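Local atomic coordinates of putative flavoprotein decarboxylase (Streptomyces olivoviridis, PDB entry 6JLS), a protein that acts as an FMN-dependent cysteine decarboxylase in thioviridamide biosynthesis, holding its flavin in sites formed between subunits of the assembly. Residues A[17-23]-A[93-99]; A[32-37]-A[63-68]; A[73-78]-A[114-118]; A[106-111]-A[148-152]. All blocks are in the same frame, centred on the assembly; numbering follows the deposited sequence.

Interaction 1: residues A[17-23]-A[93-99]; sequences LTLTMCL and SDAVVVA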
# COMPACT_ATOMS: atom_id res chain seq x y z
N LEU A 17 -39.43 -12.27 -17.94
CA LEU A 17 -38.40 -11.56 -18.68
C LEU A 17 -37.12 -11.43 -17.85
O LEU A 17 -37.17 -11.24 -16.63
CB LEU A 17 -38.91 -10.18 -19.08
CG LEU A 17 -40.15 -10.18 -19.98
CD1 LEU A 17 -40.54 -8.77 -20.39
CD2 LEU A 17 -39.90 -11.06 -21.19
N THR A 18 -35.99 -11.53 -18.53
CA THR A 18 -34.68 -11.20 -17.98
C THR A 18 -34.20 -9.90 -18.62
O THR A 18 -33.95 -9.87 -19.83
CB THR A 18 -33.67 -12.32 -18.23
OG1 THR A 18 -34.09 -13.51 -17.56
CG2 THR A 18 -32.29 -11.93 -17.74
N LEU A 19 -34.08 -8.84 -17.83
CA LEU A 19 -33.63 -7.55 -18.34
C LEU A 19 -32.30 -7.15 -17.71
O LEU A 19 -32.13 -7.21 -16.49
CB LEU A 19 -34.67 -6.46 -18.07
CG LEU A 19 -34.33 -5.10 -18.68
CD1 LEU A 19 -35.55 -4.47 -19.30
CD2 LEU A 19 -33.70 -4.16 -17.66
N THR A 20 -31.37 -6.72 -18.55
CA THR A 20 -30.08 -6.21 -18.08
C THR A 20 -30.03 -4.70 -18.29
O THR A 20 -30.21 -4.22 -19.41
CB THR A 20 -28.92 -6.90 -18.79
OG1 THR A 20 -28.92 -8.29 -18.44
CG2 THR A 20 -27.60 -6.27 -18.38
N MET A 21 -29.79 -3.98 -17.20
CA MET A 21 -29.67 -2.53 -17.15
C MET A 21 -28.20 -2.14 -17.07
O MET A 21 -27.47 -2.62 -16.19
CB MET A 21 -30.45 -2.03 -15.92
CG MET A 21 -30.26 -0.59 -15.54
SD MET A 21 -31.37 -0.09 -14.17
CE MET A 21 -31.71 -1.65 -13.39
N CYS A 22 -27.75 -1.27 -17.97
CA CYS A 22 -26.36 -0.80 -17.96
C CYS A 22 -26.29 0.68 -17.59
O CYS A 22 -27.10 1.49 -18.06
CB CYS A 22 -25.68 -1.02 -19.32
SG CYS A 22 -25.48 -2.74 -19.86
N LEU A 23 -25.31 1.02 -16.75
CA LEU A 23 -25.14 2.37 -16.25
C LEU A 23 -23.78 2.93 -16.65
O LEU A 23 -22.75 2.29 -16.42
CB LEU A 23 -25.29 2.40 -14.73
CG LEU A 23 -26.62 1.91 -14.16
CD1 LEU A 23 -26.65 2.13 -12.65
CD2 LEU A 23 -27.77 2.65 -14.82
N SER A 93 -30.46 -12.49 -21.71
CA SER A 93 -31.30 -11.31 -21.55
C SER A 93 -32.34 -11.23 -22.66
O SER A 93 -32.05 -11.53 -23.82
CB SER A 93 -30.44 -10.05 -21.56
OG SER A 93 -29.53 -10.05 -20.48
N ASP A 94 -33.55 -10.80 -22.30
CA ASP A 94 -34.57 -10.48 -23.29
C ASP A 94 -34.54 -9.02 -23.70
O ASP A 94 -35.16 -8.66 -24.71
CB ASP A 94 -35.96 -10.84 -22.76
CG ASP A 94 -36.04 -12.27 -22.30
OD1 ASP A 94 -35.62 -13.16 -23.06
OD2 ASP A 94 -36.51 -12.49 -21.16
N ALA A 95 -33.85 -8.18 -22.95
CA ALA A 95 -33.57 -6.82 -23.39
C ALA A 95 -32.40 -6.30 -22.58
O ALA A 95 -32.21 -6.69 -21.42
CB ALA A 95 -34.78 -5.90 -23.23
N VAL A 96 -31.62 -5.42 -23.20
CA VAL A 96 -30.50 -4.73 -22.58
C VAL A 96 -30.74 -3.24 -22.75
O VAL A 96 -30.94 -2.77 -23.87
CB VAL A 96 -29.17 -5.14 -23.25
CG1 VAL A 96 -28.00 -4.30 -22.70
CG2 VAL A 96 -28.92 -6.63 -23.10
N VAL A 97 -30.74 -2.50 -21.64
CA VAL A 97 -30.95 -1.05 -21.64
C VAL A 97 -29.68 -0.37 -21.14
O VAL A 97 -29.14 -0.73 -20.09
CB VAL A 97 -32.14 -0.65 -20.76
CG1 VAL A 97 -32.38 0.86 -20.85
CG2 VAL A 97 -33.37 -1.41 -21.16
N VAL A 98 -29.20 0.62 -21.89
CA VAL A 98 -28.11 1.49 -21.43
C VAL A 98 -28.72 2.86 -21.19
O VAL A 98 -29.11 3.58 -22.13
CB VAL A 98 -26.95 1.55 -22.42
CG1 VAL A 98 -25.79 2.38 -21.83
CG2 VAL A 98 -26.47 0.15 -22.76
N ALA A 99 -28.82 3.22 -19.91
CA ALA A 99 -29.56 4.40 -19.49
C ALA A 99 -29.08 4.83 -18.10
O ALA A 99 -29.39 4.17 -17.10
CB ALA A 99 -31.06 4.11 -19.47
O HOH W 1 -36.04 -14.31 -19.65
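Thr18, Thr20 and Cys22 turn their backbone N and O atoms toward residues 94-99, and each of these atoms finds a partner there. Thr18 O accepts from Asp94 N at 2.7 Å. Next along, Thr20 N donates to Ala95 O and Thr20 O accepts from Val97 N (2.9 Å). Val97 O then takes Cys22 N at 2.6 Å, and Cys22 O receives Ala99 N at 3.1 Å. Thr18 N is the exception, because its partner is a side chain: Asp94 OD2, 2.8 Å away, is met on its anti side with the donor 34° out of the carboxylate plane. Asp94 reaches it with CG anti to its own carbonyl carbon (chi1 -54°). A water hydrogen-bonds to Thr18 OG1; it is modelled so near the same carboxylate that its exact place is doubtful. The hydroxyls form a relay, with Thr20 OG1 donating to Ser93 OG at 2.8 Å and Ser93 OG bonded in turn to Ile89 O. The intervening Leu19 and Met21 bond through their backbones to strand 46-51 on the other edge.

Side chains alternate between the two faces. Leu19 CD1 lies 4.2 Å from Val97 CG2 on the face covered by helices 32-40 and 182-193, while Cys22 CB meets Val98 CG2 at 3.7 Å on the other face. These two neighbouring strands are the first and fourth of a parallel sheet ordered 3-2-1-4-5-6, the Rossmann-like topology of a flavoprotein, in which the cofactor binds near the C-terminal strand ends where the chain switches sides.

Interaction 2: residues A[32-37]-A[63-68]; sequences GPHMAA and SLRPFV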
# COMPACT_ATOMS: atom_id res chain seq x y z
N GLY A 32 -30.21 4.76 -10.93
CA GLY A 32 -30.13 3.34 -11.14
C GLY A 32 -30.93 2.55 -10.12
O GLY A 32 -31.80 1.75 -10.47
N PRO A 33 -30.63 2.77 -8.82
CA PRO A 33 -31.37 2.04 -7.78
C PRO A 33 -32.87 2.29 -7.80
O PRO A 33 -33.65 1.36 -7.60
CB PRO A 33 -30.73 2.56 -6.47
CG PRO A 33 -29.34 2.95 -6.87
CD PRO A 33 -29.49 3.52 -8.26
N HIS A 34 -33.28 3.54 -8.05
CA HIS A 34 -34.71 3.82 -8.17
C HIS A 34 -35.32 3.08 -9.36
O HIS A 34 -36.40 2.49 -9.23
CB HIS A 34 -34.93 5.33 -8.28
CG HIS A 34 -36.34 5.71 -8.62
ND1 HIS A 34 -37.43 5.20 -7.97
CD2 HIS A 34 -36.82 6.56 -9.56
CE1 HIS A 34 -38.54 5.71 -8.49
NE2 HIS A 34 -38.19 6.54 -9.46
N MET A 35 -34.63 3.07 -10.52
CA MET A 35 -35.12 2.36 -11.70
C MET A 35 -35.16 0.85 -11.45
O MET A 35 -36.12 0.17 -11.86
CB MET A 35 -34.25 2.67 -12.93
CG MET A 35 -34.16 4.14 -13.30
SD MET A 35 -33.05 4.58 -14.69
CE MET A 35 -31.48 3.82 -14.26
N ALA A 36 -34.13 0.30 -10.81
CA ALA A 36 -34.12 -1.13 -10.52
C ALA A 36 -35.28 -1.51 -9.61
O ALA A 36 -35.86 -2.59 -9.75
CB ALA A 36 -32.79 -1.52 -9.89
N ALA A 37 -35.62 -0.64 -8.66
CA ALA A 37 -36.76 -0.91 -7.79
C ALA A 37 -38.07 -0.81 -8.57
O ALA A 37 -38.96 -1.65 -8.40
CB ALA A 37 -36.75 0.04 -6.61
N SER A 63 -25.67 0.14 -3.40
CA SER A 63 -26.95 0.81 -3.55
C SER A 63 -27.89 0.09 -4.51
O SER A 63 -29.11 0.29 -4.43
CB SER A 63 -26.72 2.24 -4.04
OG SER A 63 -26.45 2.29 -5.42
N LEU A 64 -27.36 -0.75 -5.41
CA LEU A 64 -28.13 -1.52 -6.39
C LEU A 64 -28.51 -2.91 -5.90
O LEU A 64 -29.63 -3.37 -6.18
CB LEU A 64 -27.34 -1.66 -7.70
CG LEU A 64 -27.13 -0.34 -8.45
CD1 LEU A 64 -25.91 -0.42 -9.35
CD2 LEU A 64 -28.38 0.04 -9.25
N ARG A 65 -27.61 -3.58 -5.18
CA ARG A 65 -27.84 -4.97 -4.83
C ARG A 65 -29.18 -5.23 -4.16
O ARG A 65 -29.81 -6.26 -4.50
CB ARG A 65 -26.67 -5.48 -3.97
CG ARG A 65 -25.63 -6.21 -4.80
CD ARG A 65 -24.25 -6.17 -4.17
NE ARG A 65 -23.22 -6.60 -5.11
CZ ARG A 65 -21.93 -6.34 -4.95
NH1 ARG A 65 -21.51 -5.65 -3.89
NH2 ARG A 65 -21.05 -6.76 -5.86
N PRO A 66 -29.69 -4.39 -3.25
CA PRO A 66 -30.97 -4.72 -2.60
C PRO A 66 -32.14 -4.79 -3.55
O PRO A 66 -33.17 -5.38 -3.19
CB PRO A 66 -31.15 -3.59 -1.57
CG PRO A 66 -29.79 -3.04 -1.35
CD PRO A 66 -29.10 -3.16 -2.67
N PHE A 67 -32.04 -4.21 -4.74
CA PHE A 67 -33.14 -4.17 -5.69
C PHE A 67 -32.94 -5.10 -6.87
O PHE A 67 -33.82 -5.17 -7.74
CB PHE A 67 -33.35 -2.74 -6.19
CG PHE A 67 -33.49 -1.75 -5.08
CD1 PHE A 67 -32.44 -0.91 -4.74
CD2 PHE A 67 -34.66 -1.68 -4.34
CE1 PHE A 67 -32.57 -0.00 -3.71
CE2 PHE A 67 -34.80 -0.78 -3.31
CZ PHE A 67 -33.74 0.06 -2.99
N VAL A 68 -31.84 -5.83 -6.91
CA VAL A 68 -31.40 -6.59 -8.07
C VAL A 68 -31.30 -8.05 -7.66
O VAL A 68 -30.42 -8.42 -6.86
CB VAL A 68 -30.05 -6.07 -8.60
CG1 VAL A 68 -29.49 -7.01 -9.66
CG2 VAL A 68 -30.20 -4.65 -9.12
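Phe67 lays its ring against Pro33 and Ala37, one turn apart on helix 32-40. Its CG is anti to the carbonyl carbon (chi1 -52°), which swings the ring out from the 3-10 turn 65-67 toward the helix, and chi2 of 104° turns one face to Pro33 O. That oxygen lies over the face, offset toward the rim and 3.8 Å from Phe67 CD1, though it also serves as a routine helix acceptor for Ala37 N. Ala37 CB approaches the ring obliquely, 3.5 Å from Phe67 CD2. At the root of the Phe67 side chain, Ala36 CB packs on Phe67 CB at 3.9 Å and on Val68 CG2.

Helix 32-40 is the first crossover helix of the Rossmann-like fold, joining strand 18-23 to strand 46-51, and the 63-68 segment packs against its first turns. Pro33 presents its ring to the last two residues of the short helix 61-64: CG touches Ser63 OG at 3.3 Å, and CD meets Leu64 CD2 at 3.8 Å. Ser63 holds OG between its backbone N and carbonyl carbon (chi1 78°), where it hydrogen-bonds back to Thr60 O and rests against the proline only by packing. Leu64 sends CD2 in over the start of the helix, 3.7 Å from Gly32 C, and also packs on Val49 and Leu51 of the sheet. From a second subunit, Val30 packs on Pro33 and Ser63, and Val27 on Pro66 and Phe67.

Interaction 3: residues A[73-78]-A[114-118]; sequences LTDETV and CDNIV. With FMN (flavin mononucleotide), chain B.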
# COMPACT_ATOMS: atom_id res chain seq x y z
N LEU A 73 -22.70 -6.19 -11.88
CA LEU A 73 -21.42 -6.48 -12.49
C LEU A 73 -20.63 -5.21 -12.69
O LEU A 73 -21.14 -4.22 -13.24
CB LEU A 73 -21.58 -7.19 -13.83
CG LEU A 73 -22.40 -8.48 -13.86
CD1 LEU A 73 -23.85 -8.17 -14.17
CD2 LEU A 73 -21.84 -9.45 -14.88
N THR A 74 -19.38 -5.23 -12.26
CA THR A 74 -18.40 -4.24 -12.65
C THR A 74 -17.22 -4.95 -13.30
O THR A 74 -17.10 -6.18 -13.25
CB THR A 74 -17.94 -3.42 -11.46
OG1 THR A 74 -17.23 -4.30 -10.58
CG2 THR A 74 -19.14 -2.83 -10.74
N ASP A 75 -16.36 -4.15 -13.90
CA ASP A 75 -15.15 -4.71 -14.51
C ASP A 75 -14.31 -5.48 -13.49
O ASP A 75 -13.76 -6.53 -13.81
CB ASP A 75 -14.37 -3.58 -15.19
CG ASP A 75 -14.98 -3.20 -16.54
OD1 ASP A 75 -15.93 -2.40 -16.59
OD2 ASP A 75 -14.53 -3.73 -17.57
N GLU A 76 -14.22 -4.99 -12.25
CA GLU A 76 -13.42 -5.66 -11.23
C GLU A 76 -14.09 -6.94 -10.76
O GLU A 76 -13.43 -7.97 -10.60
CB GLU A 76 -13.17 -4.73 -10.03
CG GLU A 76 -12.64 -3.35 -10.39
CD GLU A 76 -13.75 -2.35 -10.73
OE1 GLU A 76 -14.29 -2.38 -11.86
OE2 GLU A 76 -14.09 -1.53 -9.85
N THR A 77 -15.40 -6.89 -10.53
CA THR A 77 -16.17 -8.08 -10.19
C THR A 77 -15.95 -9.21 -11.19
O THR A 77 -15.65 -10.35 -10.81
CB THR A 77 -17.66 -7.72 -10.11
OG1 THR A 77 -17.91 -7.06 -8.87
CG2 THR A 77 -18.55 -8.95 -10.23
N VAL A 78 -16.09 -8.91 -12.48
CA VAL A 78 -15.95 -9.93 -13.51
C VAL A 78 -14.51 -10.42 -13.62
O VAL A 78 -14.27 -11.61 -13.84
CB VAL A 78 -16.48 -9.37 -14.85
CG1 VAL A 78 -16.21 -10.33 -16.01
CG2 VAL A 78 -17.98 -9.09 -14.73
N CYS A 114 -15.42 -2.52 -27.54
CA CYS A 114 -15.96 -3.00 -26.26
C CYS A 114 -14.82 -3.26 -25.28
O CYS A 114 -14.40 -4.39 -25.07
CB CYS A 114 -16.80 -4.24 -26.47
SG CYS A 114 -15.99 -5.43 -27.56
N ASP A 115 -14.35 -2.19 -24.63
CA ASP A 115 -13.22 -2.31 -23.72
C ASP A 115 -13.63 -2.43 -22.24
O ASP A 115 -12.75 -2.48 -21.38
CB ASP A 115 -12.28 -1.11 -23.90
CG ASP A 115 -12.90 0.20 -23.45
OD1 ASP A 115 -14.11 0.23 -23.14
OD2 ASP A 115 -12.16 1.21 -23.39
N ASN A 116 -14.93 -2.44 -21.93
CA ASN A 116 -15.39 -2.74 -20.58
C ASN A 116 -16.58 -3.67 -20.66
O ASN A 116 -17.13 -3.94 -21.73
CB ASN A 116 -15.76 -1.46 -19.80
CG ASN A 116 -16.79 -0.60 -20.52
OD1 ASN A 116 -17.63 -1.10 -21.28
ND2 ASN A 116 -16.71 0.71 -20.29
N ILE A 117 -16.99 -4.13 -19.47
CA ILE A 117 -18.05 -5.12 -19.33
C ILE A 117 -19.38 -4.62 -19.89
O ILE A 117 -20.13 -5.38 -20.50
CB ILE A 117 -18.15 -5.54 -17.85
CG1 ILE A 117 -17.45 -6.88 -17.63
CG2 ILE A 117 -19.58 -5.58 -17.35
CD1 ILE A 117 -15.97 -6.84 -17.93
N VAL A 118 -19.68 -3.33 -19.73
CA VAL A 118 -20.94 -2.80 -20.26
C VAL A 118 -20.96 -2.88 -21.80
O VAL A 118 -21.92 -3.40 -22.39
CB VAL A 118 -21.19 -1.36 -19.77
CG1 VAL A 118 -22.27 -0.68 -20.64
CG2 VAL A 118 -21.65 -1.39 -18.31
N1 FMN B . -13.04 -10.19 -26.70
C2 FMN B . -12.82 -10.53 -28.02
O2 FMN B . -12.89 -9.67 -28.89
N3 FMN B . -12.54 -11.84 -28.36
C4 FMN B . -12.47 -12.82 -27.38
O4 FMN B . -12.22 -13.99 -27.68
C4A FMN B . -12.69 -12.47 -26.06
N5 FMN B . -12.62 -13.44 -25.07
C5A FMN B . -12.84 -13.10 -23.75
C6 FMN B . -12.77 -14.10 -22.79
C7 FMN B . -12.98 -13.78 -21.45
C7M FMN B . -12.90 -14.88 -20.42
C8 FMN B . -13.27 -12.45 -21.07
C8M FMN B . -13.50 -12.11 -19.63
C9 FMN B . -13.34 -11.46 -22.05
C9A FMN B . -13.13 -11.78 -23.40
N10 FMN B . -13.19 -10.81 -24.39
C10 FMN B . -12.97 -11.15 -25.71
C1' FMN B . -13.48 -9.38 -24.03
C2' FMN B . -12.15 -8.61 -24.03
O2' FMN B . -11.24 -9.09 -23.06
C3' FMN B . -12.37 -7.12 -23.81
O3' FMN B . -13.01 -6.59 -24.95
C4' FMN B . -11.02 -6.43 -23.57
O4' FMN B . -11.15 -5.08 -23.16
C5' FMN B . -10.15 -6.50 -24.82
O5' FMN B . -9.00 -5.74 -24.51
P FMN B . -7.78 -5.62 -25.54
O1P FMN B . -8.31 -5.74 -26.96
O2P FMN B . -7.14 -4.26 -25.37
O3P FMN B . -6.80 -6.74 -25.29
O HOH W 2 -18.22 -1.89 -17.59
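Beside an FMN site shared between subunits, Asp75 grips the start of helix 117-124 through Ile117. Its OD2 accepts from Ile117 N at 3.1 Å; the bond is bent (141° at the hydrogen), and the donor comes to the syn side but 32° out of the carboxylate plane. The other oxygen works through a water, which donates to Asp75 OD1 at 2.6 Å and accepts from Val118 N at 3.0 Å. One carboxylate thus serves two successive amides in the first turn of the helix, a place where the helix dipole would probably favour a negative group. Asn116, the N-cap residue, caps a backbone N of the helix's first turn with its own side chain; its OD1 also bonds Thr119 OG1.

In the Rossmann-like fold, helix 75-81 follows the edge strand 72-73 and helix 117-124 leads toward strand 129-133, and the contact joins the two where they start. Thr74 N-caps the former, its OG1 accepting from Thr77 N at 3.2 Å. Next to the polar grip, Val78 and Ile117 reach toward each other tip to tip, with Val78 CG2 3.7 Å from Ile117 CG1. Ile117 chi1 of -101° is far from staggered, and its CD1 ends up 3.4 Å from Asp75 OD2.

On the far side of residues 114-118, Cys114 O accepts the ribityl hydroxyl O3' of FMN at 2.6 Å. That flavin is otherwise hydrogen-bonded to Thr102, Thr105 and others of a neighbouring subunit. Asp115 OD1 is held by a salt bridge to Lys108 of its own chain.

Interaction 4: residues A[106-111]-A[148-152]; sequences LGKLAN and NLDAL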
# COMPACT_ATOMS: atom_id res chain seq x y z
N LEU A 106 -21.64 5.59 -26.00
CA LEU A 106 -22.23 5.59 -27.33
C LEU A 106 -21.14 5.56 -28.41
O LEU A 106 -21.25 4.83 -29.40
CB LEU A 106 -23.11 6.82 -27.49
CG LEU A 106 -24.33 6.93 -26.58
CD1 LEU A 106 -24.90 8.33 -26.65
CD2 LEU A 106 -25.39 5.91 -26.99
N GLY A 107 -20.08 6.35 -28.22
CA GLY A 107 -19.02 6.39 -29.21
C GLY A 107 -18.29 5.07 -29.33
O GLY A 107 -17.91 4.66 -30.43
N LYS A 108 -18.09 4.39 -28.20
CA LYS A 108 -17.41 3.09 -28.22
C LYS A 108 -18.28 2.05 -28.91
O LYS A 108 -17.81 1.31 -29.78
CB LYS A 108 -17.08 2.64 -26.81
CG LYS A 108 -16.02 3.46 -26.07
CD LYS A 108 -15.75 2.86 -24.69
CE LYS A 108 -14.83 3.75 -23.87
NZ LYS A 108 -14.53 3.24 -22.49
N LEU A 109 -19.57 1.97 -28.54
CA LEU A 109 -20.45 1.00 -29.17
C LEU A 109 -20.55 1.27 -30.66
O LEU A 109 -20.41 0.35 -31.48
CB LEU A 109 -21.84 1.05 -28.54
CG LEU A 109 -21.93 0.72 -27.05
CD1 LEU A 109 -23.33 1.02 -26.48
CD2 LEU A 109 -21.55 -0.73 -26.82
N ALA A 110 -20.73 2.54 -31.03
CA ALA A 110 -20.85 2.93 -32.42
C ALA A 110 -19.66 2.49 -33.24
O ALA A 110 -19.78 2.31 -34.46
CB ALA A 110 -21.03 4.44 -32.53
N ASN A 111 -18.49 2.32 -32.62
CA ASN A 111 -17.28 1.99 -33.35
C ASN A 111 -16.73 0.61 -32.99
O ASN A 111 -15.59 0.30 -33.33
CB ASN A 111 -16.21 3.06 -33.13
CG ASN A 111 -16.58 4.39 -33.78
OD1 ASN A 111 -16.40 4.59 -34.99
ND2 ASN A 111 -17.14 5.30 -32.99
N ASN A 148 -22.32 8.73 -34.67
CA ASN A 148 -22.35 7.58 -33.78
C ASN A 148 -23.78 7.07 -33.59
O ASN A 148 -24.02 5.86 -33.61
CB ASN A 148 -21.70 7.94 -32.44
CG ASN A 148 -20.20 8.07 -32.54
OD1 ASN A 148 -19.57 7.53 -33.45
ND2 ASN A 148 -19.60 8.78 -31.59
N LEU A 149 -24.73 7.99 -33.41
CA LEU A 149 -26.13 7.58 -33.30
C LEU A 149 -26.62 6.91 -34.59
O LEU A 149 -27.35 5.92 -34.55
CB LEU A 149 -26.99 8.80 -32.96
CG LEU A 149 -26.59 9.60 -31.71
CD1 LEU A 149 -27.55 10.76 -31.48
CD2 LEU A 149 -26.52 8.72 -30.46
N ASP A 150 -26.19 7.44 -35.75
CA ASP A 150 -26.46 6.75 -37.01
C ASP A 150 -25.93 5.32 -36.98
O ASP A 150 -26.64 4.38 -37.34
CB ASP A 150 -25.84 7.50 -38.19
CG ASP A 150 -26.46 8.86 -38.43
OD1 ASP A 150 -27.57 9.13 -37.89
OD2 ASP A 150 -25.84 9.65 -39.18
N ALA A 151 -24.68 5.15 -36.55
CA ALA A 151 -24.11 3.80 -36.50
C ALA A 151 -24.86 2.92 -35.50
O ALA A 151 -25.11 1.74 -35.78
CB ALA A 151 -22.61 3.89 -36.17
N LEU A 152 -25.23 3.47 -34.34
CA LEU A 152 -25.91 2.68 -33.32
C LEU A 152 -27.24 2.17 -33.83
O LEU A 152 -27.67 1.05 -33.51
CB LEU A 152 -26.10 3.53 -32.06
CG LEU A 152 -24.77 3.73 -31.34
CD1 LEU A 152 -24.88 4.80 -30.29
CD2 LEU A 152 -24.29 2.42 -30.74
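The short helical segments 106-110 and 148-152 cross at 52° with their axes 8.6 Å apart, coming nearest where Ala110 faces Asn148. Small residues sit at the crossing: Ala110 CB rests 3.5 Å from Asn148 O and 4.0 Å from Ala151 CB, and Gly107 CA lies 3.4 Å from Asn148 ND2. Leucines fill in to one side. Leu152, with CG anti to its carbonyl carbon (chi1 -72°), splits its methyls between two neighbours. Its CD1 meets Leu106 CD2 at 3.5 Å, the two side chains roughly perpendicular, while CD2 packs 3.6 Å from Leu109 CB. Leu106 continues onto Leu149, and both Leu106 and Leu152 rest on Leu131 of strand 129-133, which places the pair of helices against the sheet.

The polar side of the contact is made of two asparagines. Asn111 ND2 folds back to Gly107 O at 2.7 Å, with the acceptor nearly in its amide plane, and so closes the C-terminal end of its helix. The same nitrogen makes a weak bond to Asn148 OD1 at 3.3 Å, the two amide planes being almost at right angles. Asn148 ND2 donates to Asn111 O of another subunit, and Asn111 O here accepts from Asn148 ND2 of yet another. Packing of leucines and alanines thus carries most of the contact within the chain, helped by a weak amide bond, and the same asparagines carry the junction on to two neighbouring subunits, as would be expected around a threefold axis.

How the interactions relate
All four contacts are largely buried, but interaction 1 lies nearest the centre of the chain, joining neighbouring strands by regular backbone bonds, while the others lie further out among helices. Interaction 2 is packing, mostly apolar, with no hydrogen bond between its segments, and touches interaction 1 where Met21 meets Met35 and Ala36, the helix following its strand directly in the chain. Interaction 3 combines a charged carboxylate with an aliphatic pair and reaches interaction 1 through Val118 on Cys22. Interaction 4, on the opposite side of the chain's centre from interaction 2, relies on leucines and amides; the Lys108–Asp115 salt bridge links it to interaction 3. Interactions 2, 3 and 4 each also touch neighbouring subunits.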